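Local coordinates for teicoplanin pseudoaglycone deacetylases Orf2 (Actinoplanes teichomyceticus, PDB 3DFF), which is a zinc-dependent deacetylase of the PIG-L family that probably removes an acetyl group from the pseudoaglycone of the lipoglycopeptide antibiotic teicoplanin, at residues A[29-33]-A[34-38]; A[81-84]-A[85-88]; A[134-137]-A[138-142]; A[186-189]-A[190-193]; A[241-244]-A[245-249]. All blocks are in the same frame, centred on the assembly; numbering follows the deposited sequence. Where two conformers were deposited one is given.

Contact 1 (A[29-33]-A[34-38]); sequences AQAAQ and DGANV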
loop_
_atom_site.group_PDB
_atom_site.type_symbol
_atom_site.label_atom_id
_atom_site.label_comp_id
_atom_site.label_asym_id
_atom_site.label_seq_id
_atom_site.Cartn_x
_atom_site.Cartn_y
_atom_site.Cartn_z
ATOM N N ALA A 29 -9.225 11.571 -2.073
ATOM C CA ALA A 29 -10.317 12.241 -2.780
ATOM C C ALA A 29 -10.636 13.583 -2.113
ATOM O O ALA A 29 -10.866 14.584 -2.806
ATOM C CB ALA A 29 -11.540 11.354 -2.820
ATOM N N GLN A 30 -10.622 13.592 -0.780
ATOM C CA GLN A 30 -10.833 14.821 0.004
ATOM C C GLN A 30 -9.786 15.867 -0.345
ATOM O O GLN A 30 -10.125 17.028 -0.620
ATOM C CB GLN A 30 -10.799 14.522 1.513
ATOM C CG GLN A 30 -10.917 15.750 2.436
ATOM C CD GLN A 30 -12.341 16.277 2.555
ATOM O OE1 GLN A 30 -13.270 15.768 1.921
ATOM N NE2 GLN A 30 -12.519 17.307 3.377
ATOM N N ALA A 31 -8.519 15.450 -0.332
ATOM C CA ALA A 31 -7.388 16.334 -0.570
ATOM C C ALA A 31 -7.481 16.991 -1.944
ATOM O O ALA A 31 -7.143 18.170 -2.097
ATOM C CB ALA A 31 -6.077 15.559 -0.427
ATOM N N ALA A 32 -7.960 16.234 -2.931
ATOM C CA ALA A 32 -8.080 16.727 -4.303
ATOM C C ALA A 32 -9.200 17.766 -4.419
ATOM O O ALA A 32 -9.024 18.797 -5.073
ATOM C CB ALA A 32 -8.309 15.579 -5.264
ATOM N N GLN A 33 -10.337 17.474 -3.791
ATOM C CA GLN A 33 -11.432 18.436 -3.654
ATOM C C GLN A 33 -10.972 19.732 -2.997
ATOM O O GLN A 33 -11.295 20.827 -3.474
ATOM C CB GLN A 33 -12.571 17.841 -2.843
ATOM C CG GLN A 33 -13.547 17.045 -3.664
ATOM C CD GLN A 33 -14.988 17.355 -3.313
ATOM O OE1 GLN A 33 -15.272 18.143 -2.405
ATOM N NE2 GLN A 33 -15.911 16.745 -4.044
ATOM N N ASP A 34 -10.213 19.607 -1.910
ATOM C CA ASP A 34 -9.677 20.772 -1.201
ATOM C C ASP A 34 -8.555 21.490 -1.956
ATOM O O ASP A 34 -7.875 22.351 -1.393
ATOM C CB ASP A 34 -9.221 20.378 0.207
ATOM C CG ASP A 34 -10.343 19.780 1.035
ATOM O OD1 ASP A 34 -11.515 19.881 0.611
ATOM O OD2 ASP A 34 -10.058 19.200 2.101
ATOM N N GLY A 35 -8.363 21.134 -3.225
ATOM C CA GLY A 35 -7.407 21.820 -4.090
ATOM C C GLY A 35 -5.942 21.456 -3.940
ATOM O O GLY A 35 -5.081 22.135 -4.510
ATOM N N ALA A 36 -5.640 20.398 -3.179
ATOM C CA ALA A 36 -4.256 19.930 -3.036
ATOM C C ALA A 36 -3.772 19.286 -4.331
ATOM O O ALA A 36 -4.566 18.774 -5.099
ATOM C CB ALA A 36 -4.129 18.950 -1.872
ATOM N N ASN A 37 -2.467 19.339 -4.577
ATOM C CA ASN A 37 -1.865 18.603 -5.684
ATOM C C ASN A 37 -1.525 17.214 -5.135
ATOM O O ASN A 37 -0.709 17.100 -4.222
ATOM C CB ASN A 37 -0.615 19.326 -6.176
ATOM C CG ASN A 37 -0.022 18.705 -7.435
ATOM O OD1 ASN A 37 -0.609 17.809 -8.060
ATOM N ND2 ASN A 37 1.153 19.191 -7.824
ATOM N N VAL A 38 -2.180 16.185 -5.672
ATOM C CA VAL A 38 -2.094 14.830 -5.108
ATOM C C VAL A 38 -1.452 13.871 -6.102
ATOM O O VAL A 38 -1.872 13.792 -7.266
ATOM C CB VAL A 38 -3.489 14.292 -4.683
ATOM C CG1 VAL A 38 -3.370 12.902 -4.040
ATOM C CG2 VAL A 38 -4.190 15.281 -3.721
#
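Ala31 and Ala36 meet where helix 19-33 runs out. The N-H of Ala36 turns back to Ala31 O at 2.9 Å, and Gly35 N closes the smaller ring onto Ala32 O at 3.1 Å. Gly35, with a positive phi of 80°, is the C-prime residue of this Schellman motif, a backbone shape that suits glycine. One step earlier, Asp34 N still makes a regular helical bond to Gln30 O, although Asp34 is the first residue to leave helical geometry. Apolar groups close the turn on its inner side. Ala31 CB rests against Val38 CG2 at 3.8 Å and lies 4.2 Å from Ala36 CB, while Ala32 CB reaches the same methyl, Val38 CG2, from 4.4 Å. Val38 holds CG1 opposite its own N (chi1 -178°), which puts CG2 beside that N and against the helix end. At the exposed end of the turn the Gln30 chain bends at chi2 and brings its amide to the Asp34 carboxylate, the two planes 81° apart; Gln30 NE2 lies 3.4 Å from Asp34 OD2. Farther out, Ala29, Gln30 and Gln33 touch Met218 of helix 216-226. The returning chain enters strand 37-42, where Asn37 pairs with Thr8 and Leu10 and Val38 pairs with Ala89. The turn connects helix 19-33 to strand 37-42 in the beta-alpha-beta unit that begins with strand 9-14; strand 37-42 lies between strands 9-14 and 89-92 of the main sheet.

Contact 2 (A[81-84]-A[85-88]); sequences AALD and HLRV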
loop_
_atom_site.group_PDB
_atom_site.type_symbol
_atom_site.label_atom_id
_atom_site.label_comp_id
_atom_site.label_asym_id
_atom_site.label_seq_id
_atom_site.Cartn_x
_atom_site.Cartn_y
_atom_site.Cartn_z
ATOM N N ALA A 81 -7.327 3.723 -13.535
ATOM C CA ALA A 81 -8.790 3.901 -13.491
ATOM C C ALA A 81 -9.227 4.316 -12.079
ATOM O O ALA A 81 -9.950 5.301 -11.915
ATOM C CB ALA A 81 -9.503 2.650 -13.949
ATOM N N ALA A 82 -8.739 3.606 -11.055
ATOM C CA ALA A 82 -9.116 3.905 -9.669
ATOM C C ALA A 82 -8.736 5.320 -9.268
ATOM O O ALA A 82 -9.584 6.072 -8.756
ATOM C CB ALA A 82 -8.496 2.879 -8.698
ATOM N N LEU A 83 -7.482 5.697 -9.528
ATOM C CA LEU A 83 -6.960 7.014 -9.166
ATOM C C LEU A 83 -7.605 8.122 -10.030
ATOM O O LEU A 83 -7.927 9.195 -9.505
ATOM C CB LEU A 83 -5.423 7.029 -9.253
ATOM C CG LEU A 83 -4.772 6.049 -8.265
ATOM C CD1 LEU A 83 -3.280 5.931 -8.487
ATOM C CD2 LEU A 83 -5.060 6.507 -6.826
ATOM N N ASP A 84 -7.815 7.855 -11.317
ATOM C CA ASP A 84 -8.601 8.777 -12.178
ATOM C C ASP A 84 -9.987 9.018 -11.566
ATOM O O ASP A 84 -10.489 10.146 -11.580
ATOM C CB ASP A 84 -8.788 8.216 -13.594
ATOM C CG ASP A 84 -7.560 8.364 -14.484
ATOM O OD1 ASP A 84 -6.578 9.013 -14.103
ATOM O OD2 ASP A 84 -7.613 7.804 -15.611
ATOM N N HIS A 85 -10.601 7.970 -11.010
ATOM C CA HIS A 85 -11.924 8.117 -10.396
ATOM C C HIS A 85 -11.906 9.031 -9.177
ATOM O O HIS A 85 -12.881 9.775 -8.945
ATOM C CB HIS A 85 -12.544 6.766 -10.042
ATOM C CG HIS A 85 -14.022 6.837 -9.805
ATOM N ND1 HIS A 85 -14.937 6.941 -10.834
ATOM C CD2 HIS A 85 -14.743 6.836 -8.657
ATOM C CE1 HIS A 85 -16.158 6.995 -10.329
ATOM N NE2 HIS A 85 -16.068 6.933 -9.011
ATOM N N LEU A 86 -10.815 8.978 -8.406
ATOM C CA LEU A 86 -10.592 9.869 -7.246
ATOM C C LEU A 86 -10.117 11.255 -7.674
ATOM O O LEU A 86 -9.915 12.152 -6.837
ATOM C CB LEU A 86 -9.576 9.264 -6.268
ATOM C CG LEU A 86 -9.952 7.924 -5.640
ATOM C CD1 LEU A 86 -8.827 7.461 -4.715
ATOM C CD2 LEU A 86 -11.245 8.074 -4.850
ATOM N N ARG A 87 -9.917 11.387 -8.987
ATOM C CA ARG A 87 -9.420 12.590 -9.654
ATOM C C ARG A 87 -8.011 12.957 -9.185
ATOM O O ARG A 87 -7.676 14.122 -8.997
ATOM C CB ARG A 87 -10.448 13.741 -9.544
ATOM C CG ARG A 87 -11.870 13.276 -9.886
ATOM C CD ARG A 87 -12.876 14.421 -9.799
ATOM N NE ARG A 87 -12.939 15.155 -11.058
ATOM C CZ ARG A 87 -14.016 15.225 -11.840
ATOM N NH1 ARG A 87 -15.144 14.620 -11.485
ATOM N NH2 ARG A 87 -13.967 15.919 -12.973
ATOM N N VAL A 88 -7.171 11.935 -9.004
ATOM C CA VAL A 88 -5.783 12.138 -8.553
ATOM C C VAL A 88 -4.742 11.500 -9.514
ATOM O O VAL A 88 -5.074 10.592 -10.276
ATOM C CB VAL A 88 -5.538 11.629 -7.089
ATOM C CG1 VAL A 88 -6.529 12.240 -6.098
ATOM C CG2 VAL A 88 -5.613 10.112 -7.024
#
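Leu83 and Val88 are joined by backbone and side chain alike. Among the backbone bonds, that from Val88 N to Leu83 O is nearly straight (2.9 Å, 174° at the hydrogen), and Arg87 N reaches Asp84 O at 2.9 Å. Behind these two, His85 N to Ala81 O and Leu86 N to Ala82 O (3.2 Å) continue the ordinary helical pattern. The pair of backward bonds, together with the positive phi of Arg87 (62°), makes a Schellman motif that ends helix 71-85 and turns the chain toward strand 89-92, here with an arginine at the left-handed position. Apolar packing fills the inner side. Leu83 CD2 meets Val88 CG2 at 3.7 Å, the two side chains crossing at a slant, and Leu86 CD1 comes within 4.4 Å of the same Leu83 CD2. Val88 places CG2 between its N and its carbonyl carbon, and that methyl also rests 3.5 Å from Leu83 O. Val21 packs on both leucines, and Val38 and Val40 of strand 37-42 touch Val88. Leu83 lies about 4 Å, between side chains, from His90, a zinc-binding residue in an entry of this protein. Polar contacts lead outward: the ring NE2 of His85 bonds Gln224 OE1 and its carbonyl accepts from Gln221 NE2, both on helix 216-226.

Contact 3 (A[134-137]-A[138-142]); sequences GEVA and DDIRS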
loop_
_atom_site.group_PDB
_atom_site.type_symbol
_atom_site.label_atom_id
_atom_site.label_comp_id
_atom_site.label_asym_id
_atom_site.label_seq_id
_atom_site.Cartn_x
_atom_site.Cartn_y
_atom_site.Cartn_z
ATOM N N GLY A 134 17.011 0.268 0.789
ATOM C CA GLY A 134 17.891 1.359 0.350
ATOM C C GLY A 134 17.556 1.862 -1.044
ATOM O O GLY A 134 17.496 3.072 -1.288
ATOM N N GLU A 135 17.328 0.936 -1.971
ATOM C CA GLU A 135 16.952 1.303 -3.328
ATOM C C GLU A 135 15.620 2.031 -3.364
ATOM O O GLU A 135 15.476 3.022 -4.064
ATOM C CB GLU A 135 16.889 0.069 -4.223
ATOM C CG GLU A 135 18.247 -0.599 -4.440
ATOM C CD GLU A 135 19.055 0.025 -5.551
ATOM O OE1 GLU A 135 18.494 0.822 -6.340
ATOM O OE2 GLU A 135 20.261 -0.295 -5.648
ATOM N N VAL A 136 14.632 1.529 -2.621
ATOM C CA VAL A 136 13.338 2.186 -2.605
ATOM C C VAL A 136 13.480 3.593 -2.023
ATOM O O VAL A 136 12.867 4.536 -2.537
ATOM C CB VAL A 136 12.302 1.371 -1.807
ATOM C CG1 VAL A 136 10.959 2.099 -1.763
ATOM C CG2 VAL A 136 12.114 -0.007 -2.459
ATOM N N ALA A 137 14.261 3.711 -0.949
ATOM C CA ALA A 137 14.515 5.007 -0.314
ATOM C C ALA A 137 15.142 5.991 -1.314
ATOM O O ALA A 137 14.780 7.162 -1.333
ATOM C CB ALA A 137 15.393 4.835 0.890
ATOM N N ASP A 138 16.054 5.495 -2.154
ATOM C CA ASP A 138 16.682 6.330 -3.197
ATOM C C ASP A 138 15.620 6.906 -4.121
ATOM O O ASP A 138 15.604 8.113 -4.408
ATOM C CB ASP A 138 17.687 5.524 -4.036
ATOM C CG ASP A 138 18.973 5.191 -3.294
ATOM O OD1 ASP A 138 19.176 5.647 -2.147
ATOM O OD2 ASP A 138 19.812 4.453 -3.876
ATOM N N ASP A 139 14.742 6.036 -4.625
ATOM C CA ASP A 139 13.679 6.452 -5.528
ATOM C C ASP A 139 12.703 7.432 -4.873
ATOM O O ASP A 139 12.275 8.403 -5.499
ATOM C CB ASP A 139 12.939 5.232 -6.093
ATOM C CG ASP A 139 13.710 4.562 -7.211
ATOM O OD1 ASP A 139 14.942 4.723 -7.269
ATOM O OD2 ASP A 139 13.078 3.897 -8.043
ATOM N N ILE A 140 12.364 7.196 -3.613
ATOM C CA ILE A 140 11.483 8.122 -2.905
ATOM C C ILE A 140 12.149 9.481 -2.728
ATOM O O ILE A 140 11.482 10.502 -2.909
ATOM C CB ILE A 140 10.974 7.568 -1.552
ATOM C CG1 ILE A 140 10.132 6.307 -1.780
ATOM C CG2 ILE A 140 10.132 8.632 -0.821
ATOM C CD1 ILE A 140 9.860 5.530 -0.479
ATOM N N ARG A 141 13.445 9.487 -2.410
ATOM C CA ARG A 141 14.191 10.754 -2.293
ATOM C C ARG A 141 14.153 11.535 -3.594
ATOM O O ARG A 141 13.919 12.747 -3.586
ATOM C CB ARG A 141 15.624 10.496 -1.850
ATOM C CG ARG A 141 15.759 10.402 -0.324
ATOM C CD ARG A 141 17.209 10.440 0.125
ATOM N NE ARG A 141 17.945 9.279 -0.371
ATOM C CZ ARG A 141 17.994 8.101 0.249
ATOM N NH1 ARG A 141 17.394 7.924 1.419
ATOM N NH2 ARG A 141 18.671 7.103 -0.287
ATOM N N SER A 142 14.321 10.831 -4.710
ATOM C CA SER A 142 14.272 11.448 -6.035
ATOM C C SER A 142 12.906 12.060 -6.299
ATOM O O SER A 142 12.812 13.192 -6.768
ATOM C CB SER A 142 14.640 10.433 -7.118
ATOM O OG SER A 142 15.968 9.994 -6.919
HETATM O O HOH W 1 19.045 4.593 0.614
#
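Gly134 O takes two donors, Asp138 N at 2.9 Å and a water at 2.9 Å. That water in turn accepts from Arg141 NH2 (2.7 Å) and sits in the guanidinium plane, linking Gly134 to a residue two turns on. Glu135 O accepts from Asp139 N, and the two acidic side chains, Glu135 and Asp139, share Arg94: Glu135 OE1 bridges to its NH2 and Asp139 OD2 to its NE, which probably offsets the crowding of carboxylates along this face. Val136 O accepts from Ile140 N, while Val136 CG1 meets Ile140 CD1 at 3.8 Å. Ala137 O accepts from Arg141 N at 2.9 Å. The bend of Arg141 at chi3 (-64°) folds the guanidinium back, so that Ala137 O lies over one of its faces and Ala137 CB is 3.7 Å from Arg141 NH1. Arg141 NH1 forms a salt bridge to Glu177; the approach of Arg141 NH2 to Asp138 OD1 is modelled too short to be relied on. These are successive turns within helix 126-147, whose Val136 and Ile140 face Ala170 and Ala174 of helix 162-178, with Asp139 and Ile140 resting on Tyr41 of strand 37-42.

Contact 4 (A[186-189]-A[190-193]); sequences EDLP and YAVF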
loop_
_atom_site.group_PDB
_atom_site.type_symbol
_atom_site.label_atom_id
_atom_site.label_comp_id
_atom_site.label_asym_id
_atom_site.label_seq_id
_atom_site.Cartn_x
_atom_site.Cartn_y
_atom_site.Cartn_z
ATOM N N GLU A 186 -3.786 3.318 8.274
ATOM C CA GLU A 186 -4.098 1.989 8.768
ATOM C C GLU A 186 -4.346 1.079 7.570
ATOM O O GLU A 186 -5.278 1.328 6.791
ATOM C CB GLU A 186 -5.342 2.091 9.661
ATOM C CG GLU A 186 -5.680 0.804 10.336
ATOM C CD GLU A 186 -6.965 0.893 11.144
ATOM O OE1 GLU A 186 -7.932 1.549 10.690
ATOM O OE2 GLU A 186 -7.001 0.296 12.243
ATOM N N ASP A 187 -3.510 0.045 7.392
ATOM C CA ASP A 187 -3.638 -0.816 6.204
ATOM C C ASP A 187 -5.001 -1.492 6.205
ATOM O O ASP A 187 -5.328 -2.184 7.162
ATOM C CB ASP A 187 -2.551 -1.908 6.142
ATOM C CG ASP A 187 -1.154 -1.365 6.315
ATOM O OD1 ASP A 187 -0.345 -1.566 5.373
ATOM O OD2 ASP A 187 -0.851 -0.765 7.373
ATOM N N LEU A 188 -5.769 -1.280 5.142
ATOM C CA LEU A 188 -7.047 -1.984 4.952
ATOM C C LEU A 188 -7.015 -2.897 3.734
ATOM O O LEU A 188 -6.386 -2.568 2.722
ATOM C CB LEU A 188 -8.203 -0.981 4.820
ATOM C CG LEU A 188 -8.386 -0.028 6.003
ATOM C CD1 LEU A 188 -9.454 0.988 5.690
ATOM C CD2 LEU A 188 -8.782 -0.809 7.258
ATOM N N PRO A 189 -7.708 -4.044 3.804
ATOM C CA PRO A 189 -8.546 -4.480 4.935
ATOM C C PRO A 189 -7.795 -5.190 6.067
ATOM O O PRO A 189 -8.428 -5.628 7.021
ATOM C CB PRO A 189 -9.514 -5.455 4.261
ATOM C CG PRO A 189 -8.668 -6.106 3.205
ATOM C CD PRO A 189 -7.752 -5.004 2.691
ATOM N N TYR A 190 -6.466 -5.252 5.989
ATOM C CA TYR A 190 -5.612 -5.977 6.954
ATOM C C TYR A 190 -5.974 -5.708 8.403
ATOM O O TYR A 190 -5.961 -6.603 9.246
ATOM C CB TYR A 190 -4.156 -5.542 6.815
ATOM C CG TYR A 190 -3.384 -6.109 5.657
ATOM C CD1 TYR A 190 -2.857 -7.400 5.710
ATOM C CD2 TYR A 190 -3.122 -5.329 4.526
ATOM C CE1 TYR A 190 -2.106 -7.911 4.654
ATOM C CE2 TYR A 190 -2.367 -5.830 3.464
ATOM C CZ TYR A 190 -1.861 -7.115 3.541
ATOM O OH TYR A 190 -1.117 -7.609 2.501
ATOM N N ALA A 191 -6.264 -4.448 8.700
ATOM C CA ALA A 191 -6.477 -4.026 10.089
ATOM C C ALA A 191 -7.741 -4.637 10.690
ATOM O O ALA A 191 -7.932 -4.606 11.911
ATOM C CB ALA A 191 -6.513 -2.528 10.183
ATOM N N VAL A 192 -8.609 -5.169 9.843
ATOM C CA VAL A 192 -9.846 -5.802 10.320
ATOM C C VAL A 192 -9.496 -7.148 10.974
ATOM O O VAL A 192 -10.239 -7.653 11.831
ATOM C CB VAL A 192 -10.895 -5.944 9.161
ATOM C CG1 VAL A 192 -12.147 -6.728 9.600
ATOM C CG2 VAL A 192 -11.307 -4.574 8.647
ATOM N N PHE A 193 -8.346 -7.701 10.600
ATOM C CA PHE A 193 -7.917 -9.024 11.072
ATOM C C PHE A 193 -6.652 -9.047 11.918
ATOM O O PHE A 193 -6.208 -10.131 12.302
ATOM C CB PHE A 193 -7.668 -9.973 9.898
ATOM C CG PHE A 193 -8.730 -9.960 8.876
ATOM C CD1 PHE A 193 -9.916 -10.669 9.074
ATOM C CD2 PHE A 193 -8.554 -9.254 7.698
ATOM C CE1 PHE A 193 -10.921 -10.660 8.112
ATOM C CE2 PHE A 193 -9.547 -9.237 6.733
ATOM C CZ PHE A 193 -10.738 -9.944 6.938
#
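Asp187 O accepts the N-H of Ala191 at 2.9 Å. This i to i+4 bond closes an alpha-turn in the loop that leaves strand 182-185, and the peptide bond before Pro189, inside the turn, is cis. Val192 N then bonds Pro189 O (2.9 Å), and Phe193 N follows with a bond to Tyr190 O, winding the chain tightly on. Ala191 points its CB into the turn, where it meets Glu186 CG at 3.4 Å, Asp187 O at 3.3 Å and, less closely, Leu188 CD2 at 4.1 Å. With CG opposite its N (chi1 -174°) and the chain extended beyond, Glu186 runs past that methyl and carries OE1 to His250 NE2; both residues bind zinc in an entry of this protein. The turn also borders the metal site of this model. Asp187 OD1 hydrogen-bonds His164 ND1, a second-shell bond that would help fix the rotation of this zinc-binding imidazole, and a weak bond joins Asp187 OD2 to Ile158 N. In one of its two modelled conformers, the Tyr190 ring meets His164 edge-to-face and the side chain comes about 4 Å from the zinc ion at the nearest atoms; the second conformer makes this contact provisional. In the same conformer Tyr190 CD2 lies 3.8 Å from Asp187 CB. At the far end, Phe193 swings its ring back until CD2 stands 3.7 Å from Pro189 O.

Contact 5 (A[241-244]-A[245-249]); sequences NNLF and DRLDE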
loop_
_atom_site.group_PDB
_atom_site.type_symbol
_atom_site.label_atom_id
_atom_site.label_comp_id
_atom_site.label_asym_id
_atom_site.label_seq_id
_atom_site.Cartn_x
_atom_site.Cartn_y
_atom_site.Cartn_z
ATOM N N ASN A 241 -18.360 -12.156 0.785
ATOM C CA ASN A 241 -18.647 -11.125 -0.213
ATOM C C ASN A 241 -18.992 -9.781 0.432
ATOM O O ASN A 241 -19.937 -9.098 0.028
ATOM C CB ASN A 241 -19.770 -11.576 -1.144
ATOM C CG ASN A 241 -19.726 -10.873 -2.474
ATOM O OD1 ASN A 241 -20.407 -9.870 -2.679
ATOM N ND2 ASN A 241 -18.898 -11.381 -3.383
ATOM N N ASN A 242 -18.200 -9.398 1.428
ATOM C CA ASN A 242 -18.590 -8.332 2.346
ATOM C C ASN A 242 -17.499 -7.301 2.643
ATOM O O ASN A 242 -17.478 -6.736 3.741
ATOM C CB ASN A 242 -19.041 -8.961 3.668
ATOM C CG ASN A 242 -17.911 -9.694 4.370
ATOM O OD1 ASN A 242 -16.889 -10.006 3.754
ATOM N ND2 ASN A 242 -18.081 -9.963 5.665
ATOM N N LEU A 243 -16.592 -7.064 1.693
ATOM C CA LEU A 243 -15.532 -6.068 1.912
ATOM C C LEU A 243 -16.072 -4.724 2.379
ATOM O O LEU A 243 -15.620 -4.193 3.388
ATOM C CB LEU A 243 -14.656 -5.873 0.665
ATOM C CG LEU A 243 -13.577 -4.775 0.794
ATOM C CD1 LEU A 243 -12.409 -5.204 1.685
ATOM C CD2 LEU A 243 -13.074 -4.317 -0.578
ATOM N N PHE A 244 -17.024 -4.161 1.648
ATOM C CA PHE A 244 -17.492 -2.817 1.979
ATOM C C PHE A 244 -18.212 -2.791 3.326
ATOM O O PHE A 244 -18.075 -1.832 4.086
ATOM C CB PHE A 244 -18.307 -2.209 0.836
ATOM C CG PHE A 244 -17.494 -1.994 -0.419
ATOM C CD1 PHE A 244 -16.278 -1.325 -0.356
ATOM C CD2 PHE A 244 -17.917 -2.495 -1.643
ATOM C CE1 PHE A 244 -15.501 -1.130 -1.490
ATOM C CE2 PHE A 244 -17.144 -2.301 -2.794
ATOM C CZ PHE A 244 -15.927 -1.616 -2.706
ATOM N N ASP A 245 -18.935 -3.864 3.643
ATOM C CA ASP A 245 -19.544 -3.984 4.978
ATOM C C ASP A 245 -18.491 -3.986 6.089
ATOM O O ASP A 245 -18.654 -3.323 7.115
ATOM C CB ASP A 245 -20.410 -5.242 5.066
ATOM C CG ASP A 245 -21.711 -5.096 4.326
ATOM O OD1 ASP A 245 -22.009 -3.986 3.828
ATOM O OD2 ASP A 245 -22.450 -6.096 4.247
ATOM N N ARG A 246 -17.414 -4.736 5.876
ATOM C CA ARG A 246 -16.338 -4.818 6.855
ATOM C C ARG A 246 -15.610 -3.499 6.984
ATOM O O ARG A 246 -15.253 -3.101 8.082
ATOM C CB ARG A 246 -15.371 -5.945 6.490
ATOM C CG ARG A 246 -15.868 -7.313 6.937
ATOM C CD ARG A 246 -14.868 -8.381 6.612
ATOM N NE ARG A 246 -14.956 -8.761 5.206
ATOM C CZ ARG A 246 -13.968 -8.648 4.324
ATOM N NH1 ARG A 246 -12.787 -8.177 4.698
ATOM N NH2 ARG A 246 -14.159 -9.029 3.071
ATOM N N LEU A 247 -15.417 -2.808 5.863
ATOM C CA LEU A 247 -14.818 -1.469 5.909
ATOM C C LEU A 247 -15.716 -0.456 6.631
ATOM O O LEU A 247 -15.235 0.348 7.418
ATOM C CB LEU A 247 -14.474 -0.983 4.498
ATOM C CG LEU A 247 -13.410 -1.793 3.741
ATOM C CD1 LEU A 247 -13.142 -1.108 2.405
ATOM C CD2 LEU A 247 -12.109 -1.954 4.521
ATOM N N ASP A 248 -17.018 -0.523 6.365
ATOM C CA ASP A 248 -17.987 0.362 7.027
ATOM C C ASP A 248 -18.022 0.110 8.539
ATOM O O ASP A 248 -18.059 1.059 9.319
ATOM C CB ASP A 248 -19.378 0.142 6.437
ATOM C CG ASP A 248 -19.619 0.937 5.152
ATOM O OD1 ASP A 248 -18.910 1.936 4.900
ATOM O OD2 ASP A 248 -20.554 0.570 4.405
ATOM N N GLU A 249 -18.008 -1.166 8.924
ATOM C CA GLU A 249 -18.061 -1.559 10.329
ATOM C C GLU A 249 -16.793 -1.135 11.055
ATOM O O GLU A 249 -16.836 -0.671 12.195
ATOM C CB GLU A 249 -18.280 -3.069 10.460
ATOM C CG GLU A 249 -18.328 -3.615 11.917
ATOM C CD GLU A 249 -19.305 -2.866 12.849
ATOM O OE1 GLU A 249 -20.220 -2.163 12.357
ATOM O OE2 GLU A 249 -19.154 -2.988 14.088
#
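Arg246 holds the Asn242 amide side-on, its NE at 2.7 Å and its NH2 at 3.0 Å from the single oxygen Asn242 OD1. The oxygen lies in the guanidinium plane, but both donors stand above the amide plane, on the same face of it; the two planes are 51° apart and the side chains cross at about a right angle. Asn242 reaches this place by putting CG in the crowded position between its N and carbonyl carbon (chi1 64°), and Arg246 by bending at chi3 (-80°). The bend also lays one guanidinium face over Leu243 CA, which is 3.9 Å from Arg246 CZ. A further bond from Arg246 NH2 to Leu236 O ties the group to the preceding helix. Next round the turn, Leu243 and Leu247 pass each other at a slant, Leu243 CG 4.0 Å from Leu247 CD1. The same methyl, Leu247 CD1, is approached by Phe244 CD1 at 4.2 Å, while the phenyl ring stacks on Phe223. Backbone bonds hold this spacing: Arg246 N to Asn242 O (2.9 Å), Leu247 N to Leu243 O and Asp248 N to Phe244 O. Asn242 occupies the N-cap of helix 243-254 yet makes no capping bond with its side chain; separately, Leu243 N donates to Asn237 OD1. The whole is a helix N-terminus with its N-cap asparagine turned to an i+4 arginine.

In the fold
Contacts 1 and 2 are both helix C-termini closed by Schellman motifs, one with glycine and one with arginine at positive phi. They pack together through Ala32, Val38 and Val88. Contact 1 is a surface contact, whereas contacts 2, 3, 4 and 5 are partly buried. Contact 3, mid-helix and about 26 Å between centres from contact 4, lies on the opposite side of the chain's centre and adds charged side chains and a water to its apolar face. Contacts 4 and 5 touch, Pro189 on Leu243, Leu188 on Leu247 and Phe193 against Arg246, so the loop is packed on a helix start. Among the five, 186-193 comes nearest the zinc ion and 241-249 grips through amide and guanidinium.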